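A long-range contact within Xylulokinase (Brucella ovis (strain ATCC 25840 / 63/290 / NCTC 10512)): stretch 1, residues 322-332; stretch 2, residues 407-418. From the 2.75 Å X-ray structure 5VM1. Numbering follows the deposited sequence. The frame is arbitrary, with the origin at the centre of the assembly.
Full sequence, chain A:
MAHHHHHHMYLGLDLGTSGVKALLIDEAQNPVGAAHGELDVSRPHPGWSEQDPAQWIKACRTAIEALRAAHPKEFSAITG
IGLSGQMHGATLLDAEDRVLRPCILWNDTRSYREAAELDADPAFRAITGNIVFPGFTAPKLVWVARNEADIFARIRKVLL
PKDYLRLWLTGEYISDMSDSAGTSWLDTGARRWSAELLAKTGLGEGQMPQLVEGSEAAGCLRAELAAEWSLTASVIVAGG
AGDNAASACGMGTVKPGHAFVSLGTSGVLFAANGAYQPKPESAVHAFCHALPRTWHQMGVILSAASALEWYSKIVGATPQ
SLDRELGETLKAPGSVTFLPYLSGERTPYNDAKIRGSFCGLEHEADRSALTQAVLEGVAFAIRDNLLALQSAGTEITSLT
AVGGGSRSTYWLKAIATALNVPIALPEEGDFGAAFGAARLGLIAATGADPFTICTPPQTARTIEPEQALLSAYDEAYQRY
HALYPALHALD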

# COMPACT_ATOMS: atom_id res chain seq x y z
N LEU A 322 -16.78 18.51 10.56
CA LEU A 322 -15.71 19.50 10.47
C LEU A 322 -15.49 19.93 9.01
O LEU A 322 -15.44 21.13 8.72
CB LEU A 322 -14.42 18.92 11.08
CG LEU A 322 -14.52 18.67 12.59
CD1 LEU A 322 -13.22 18.13 13.19
CD2 LEU A 322 -14.97 19.92 13.35
N ASP A 323 -15.49 18.96 8.08
CA ASP A 323 -15.39 19.28 6.66
C ASP A 323 -16.60 20.09 6.19
O ASP A 323 -16.47 21.07 5.45
CB ASP A 323 -15.23 17.99 5.85
CG ASP A 323 -15.17 18.23 4.34
OD1 ASP A 323 -14.13 18.74 3.88
OD2 ASP A 323 -16.15 17.92 3.62
N ARG A 324 -17.80 19.71 6.65
CA ARG A 324 -18.99 20.50 6.32
C ARG A 324 -18.93 21.90 6.92
O ARG A 324 -19.38 22.87 6.29
CB ARG A 324 -20.25 19.76 6.77
CG ARG A 324 -21.50 20.18 6.01
CD ARG A 324 -22.78 19.66 6.69
NE ARG A 324 -22.67 19.72 8.14
CZ ARG A 324 -23.03 20.77 8.88
NH1 ARG A 324 -23.53 21.86 8.31
NH2 ARG A 324 -22.87 20.73 10.20
N GLU A 325 -18.37 22.05 8.12
CA GLU A 325 -18.29 23.38 8.74
C GLU A 325 -17.29 24.27 8.01
O GLU A 325 -17.54 25.46 7.82
CB GLU A 325 -17.94 23.26 10.22
CG GLU A 325 -17.77 24.60 10.97
CD GLU A 325 -17.39 24.41 12.44
OE1 GLU A 325 -16.61 23.48 12.74
OE2 GLU A 325 -17.91 25.15 13.30
N LEU A 326 -16.16 23.71 7.57
CA LEU A 326 -15.13 24.50 6.90
C LEU A 326 -15.58 24.96 5.52
O LEU A 326 -15.33 26.10 5.12
CB LEU A 326 -13.85 23.68 6.80
CG LEU A 326 -12.61 24.37 6.27
CD1 LEU A 326 -12.28 25.58 7.12
CD2 LEU A 326 -11.47 23.36 6.26
N GLY A 327 -16.27 24.09 4.78
CA GLY A 327 -16.88 24.47 3.52
C GLY A 327 -16.13 23.96 2.30
O GLY A 327 -15.10 23.27 2.37
N GLU A 328 -16.65 24.39 1.14
CA GLU A 328 -16.11 23.99 -0.16
C GLU A 328 -15.13 25.00 -0.75
O GLU A 328 -14.34 24.62 -1.62
CB GLU A 328 -17.27 23.78 -1.16
CG GLU A 328 -18.43 22.89 -0.70
CD GLU A 328 -18.14 21.40 -0.78
OE1 GLU A 328 -17.92 20.86 -1.89
OE2 GLU A 328 -18.16 20.75 0.28
N THR A 329 -15.11 26.23 -0.25
CA THR A 329 -14.25 27.28 -0.80
C THR A 329 -12.92 27.34 -0.04
O THR A 329 -12.90 27.37 1.20
CB THR A 329 -14.96 28.63 -0.75
OG1 THR A 329 -16.10 28.59 -1.62
CG2 THR A 329 -14.02 29.75 -1.20
N LEU A 330 -11.82 27.30 -0.78
CA LEU A 330 -10.50 27.36 -0.17
C LEU A 330 -10.27 28.75 0.43
O LEU A 330 -10.64 29.77 -0.16
CB LEU A 330 -9.40 27.06 -1.20
CG LEU A 330 -8.04 26.65 -0.61
CD1 LEU A 330 -8.08 25.24 -0.04
CD2 LEU A 330 -6.92 26.76 -1.63
N LYS A 331 -9.69 28.76 1.62
CA LYS A 331 -9.33 29.99 2.33
C LYS A 331 -7.81 30.16 2.36
O LYS A 331 -7.06 29.18 2.31
CB LYS A 331 -9.85 29.95 3.76
CG LYS A 331 -11.36 29.90 3.86
CD LYS A 331 -11.75 29.77 5.31
CE LYS A 331 -13.22 29.43 5.48
NZ LYS A 331 -13.42 29.04 6.91
N ALA A 332 -7.37 31.40 2.46
CA ALA A 332 -5.94 31.65 2.63
C ALA A 332 -5.52 31.13 4.00
O ALA A 332 -6.29 31.22 4.95
CB ALA A 332 -5.62 33.14 2.54
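Stretch 2 407-418: RSTYWLKAIATA

This contact is a worked example of a helix packed against the end of another helix and the loop that follows it, with one aromatic ring clasped between two leucines and polar bonds set around it. Stretch 2 enters through Ser-408, the N-cap residue, and runs as a helix from Thr-409 to Ala-418 and beyond. Stretch 1 ends its helix at Leu-326; Gly-327, with positive phi, takes the chain out of the helix, and after Glu-328 it runs extended from Thr-329 to Ala-332. The two helix axes cross at 69° and come no closer than 10.4 Å, so much of the contact is made by the loop, which reaches a CA separation of 5.3 Å between Glu-328 and Tyr-410.

Tyr-410 is the centrepiece. Its chi1 is t, and Leu-326 CD2 lies 3.6 Å from the ring centroid, almost on the ring normal, while Leu-330 CD1 covers the opposite face at 4.0 Å from the centroid. Gly-327 O approaches the ring edge, 3.4 Å from Tyr-410 CD2. At the far end of the ring, Lys-331 N donates to Tyr-410 OH at 3.0 Å, so the hydroxyl ties down the loop that the ring packs against. Leu-330 also reaches along the helix, its CD1 lying 3.9 Å from Ala-414 CB and its CD2 3.7 Å from Thr-417 OG1.

Polar bonds secure the start of the helix. Ser-408 OG accepts from Trp-411 N at 2.9 Å, capping the helix, and donates to Asp-323 OD1 at 2.6 Å; one hydroxyl thus joins the cap to the neighbouring helix. Thr-409 OG1 donates to Glu-328 OE1 at 3.0 Å. One turn further on, Lys-413 NZ donates to the backbone Glu-328 O at 3.1 Å, so Glu-328 is held through both side chain and carbonyl.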

# COMPACT_ATOMS: atom_id res chain seq x y z
N ARG A 407 -12.76 12.52 -0.16
CA ARG A 407 -14.15 12.96 -0.20
C ARG A 407 -14.33 14.40 0.27
O ARG A 407 -15.44 14.92 0.17
CB ARG A 407 -15.01 12.03 0.65
CG ARG A 407 -15.36 10.76 -0.10
CD ARG A 407 -15.99 9.74 0.81
NE ARG A 407 -16.31 8.52 0.08
CZ ARG A 407 -16.12 7.30 0.58
NH1 ARG A 407 -15.61 7.15 1.79
NH2 ARG A 407 -16.44 6.23 -0.14
N SER A 408 -13.26 15.06 0.71
CA SER A 408 -13.29 16.46 1.13
C SER A 408 -12.85 17.37 -0.02
O SER A 408 -11.67 17.37 -0.39
CB SER A 408 -12.40 16.67 2.36
OG SER A 408 -12.11 18.04 2.48
N THR A 409 -13.78 18.16 -0.54
CA THR A 409 -13.44 19.13 -1.57
C THR A 409 -12.40 20.12 -1.06
O THR A 409 -11.50 20.54 -1.80
CB THR A 409 -14.70 19.87 -2.04
OG1 THR A 409 -15.68 18.92 -2.46
CG2 THR A 409 -14.38 20.79 -3.18
N TYR A 410 -12.51 20.53 0.21
CA TYR A 410 -11.51 21.45 0.75
C TYR A 410 -10.13 20.82 0.70
O TYR A 410 -9.17 21.46 0.27
CB TYR A 410 -11.86 21.86 2.18
CG TYR A 410 -11.16 23.13 2.61
CD1 TYR A 410 -9.81 23.12 2.95
CD2 TYR A 410 -11.84 24.35 2.64
CE1 TYR A 410 -9.17 24.27 3.31
CE2 TYR A 410 -11.20 25.52 3.00
CZ TYR A 410 -9.86 25.47 3.34
OH TYR A 410 -9.20 26.63 3.70
N TRP A 411 -10.02 19.56 1.13
CA TRP A 411 -8.72 18.91 1.20
C TRP A 411 -8.07 18.82 -0.16
O TRP A 411 -6.85 18.97 -0.28
CB TRP A 411 -8.82 17.51 1.81
CG TRP A 411 -7.69 17.20 2.73
CD1 TRP A 411 -6.50 17.88 2.85
CD2 TRP A 411 -7.67 16.19 3.75
NE1 TRP A 411 -5.74 17.33 3.85
CE2 TRP A 411 -6.44 16.29 4.42
CE3 TRP A 411 -8.58 15.19 4.14
CZ2 TRP A 411 -6.09 15.44 5.47
CZ3 TRP A 411 -8.22 14.35 5.17
CH2 TRP A 411 -7.00 14.48 5.83
N LEU A 412 -8.87 18.54 -1.20
CA LEU A 412 -8.33 18.40 -2.55
C LEU A 412 -7.85 19.74 -3.09
O LEU A 412 -6.79 19.80 -3.73
CB LEU A 412 -9.38 17.80 -3.49
CG LEU A 412 -9.82 16.39 -3.13
CD1 LEU A 412 -10.85 15.93 -4.12
CD2 LEU A 412 -8.61 15.47 -3.13
N LYS A 413 -8.62 20.81 -2.86
CA LYS A 413 -8.18 22.13 -3.29
C LYS A 413 -6.93 22.56 -2.53
O LYS A 413 -6.02 23.18 -3.10
CB LYS A 413 -9.29 23.15 -3.09
CG LYS A 413 -10.52 22.89 -3.92
CD LYS A 413 -11.37 24.12 -4.07
CE LYS A 413 -12.73 23.79 -4.64
NZ LYS A 413 -13.64 24.94 -4.58
N ALA A 414 -6.85 22.20 -1.25
CA ALA A 414 -5.65 22.51 -0.48
C ALA A 414 -4.43 21.77 -1.01
O ALA A 414 -3.36 22.37 -1.15
CB ALA A 414 -5.88 22.19 1.00
N ILE A 415 -4.57 20.48 -1.33
CA ILE A 415 -3.42 19.70 -1.81
C ILE A 415 -2.98 20.19 -3.20
O ILE A 415 -1.78 20.31 -3.48
CB ILE A 415 -3.76 18.20 -1.81
CG1 ILE A 415 -4.09 17.76 -0.38
CG2 ILE A 415 -2.62 17.38 -2.35
CD1 ILE A 415 -4.75 16.38 -0.25
N ALA A 416 -3.94 20.50 -4.08
CA ALA A 416 -3.59 21.02 -5.40
C ALA A 416 -2.88 22.37 -5.30
O ALA A 416 -1.91 22.63 -6.02
CB ALA A 416 -4.83 21.15 -6.28
N THR A 417 -3.38 23.25 -4.44
CA THR A 417 -2.72 24.54 -4.35
C THR A 417 -1.36 24.43 -3.66
O THR A 417 -0.43 25.18 -3.99
CB THR A 417 -3.67 25.53 -3.67
OG1 THR A 417 -4.86 25.61 -4.47
CG2 THR A 417 -3.01 26.92 -3.50
N ALA A 418 -1.21 23.48 -2.73
CA ALA A 418 0.08 23.33 -2.08
C ALA A 418 1.13 22.78 -3.05
O ALA A 418 2.30 23.16 -2.97
CB ALA A 418 -0.06 22.45 -0.84
O HOH W 1 -11.81 27.54 -3.36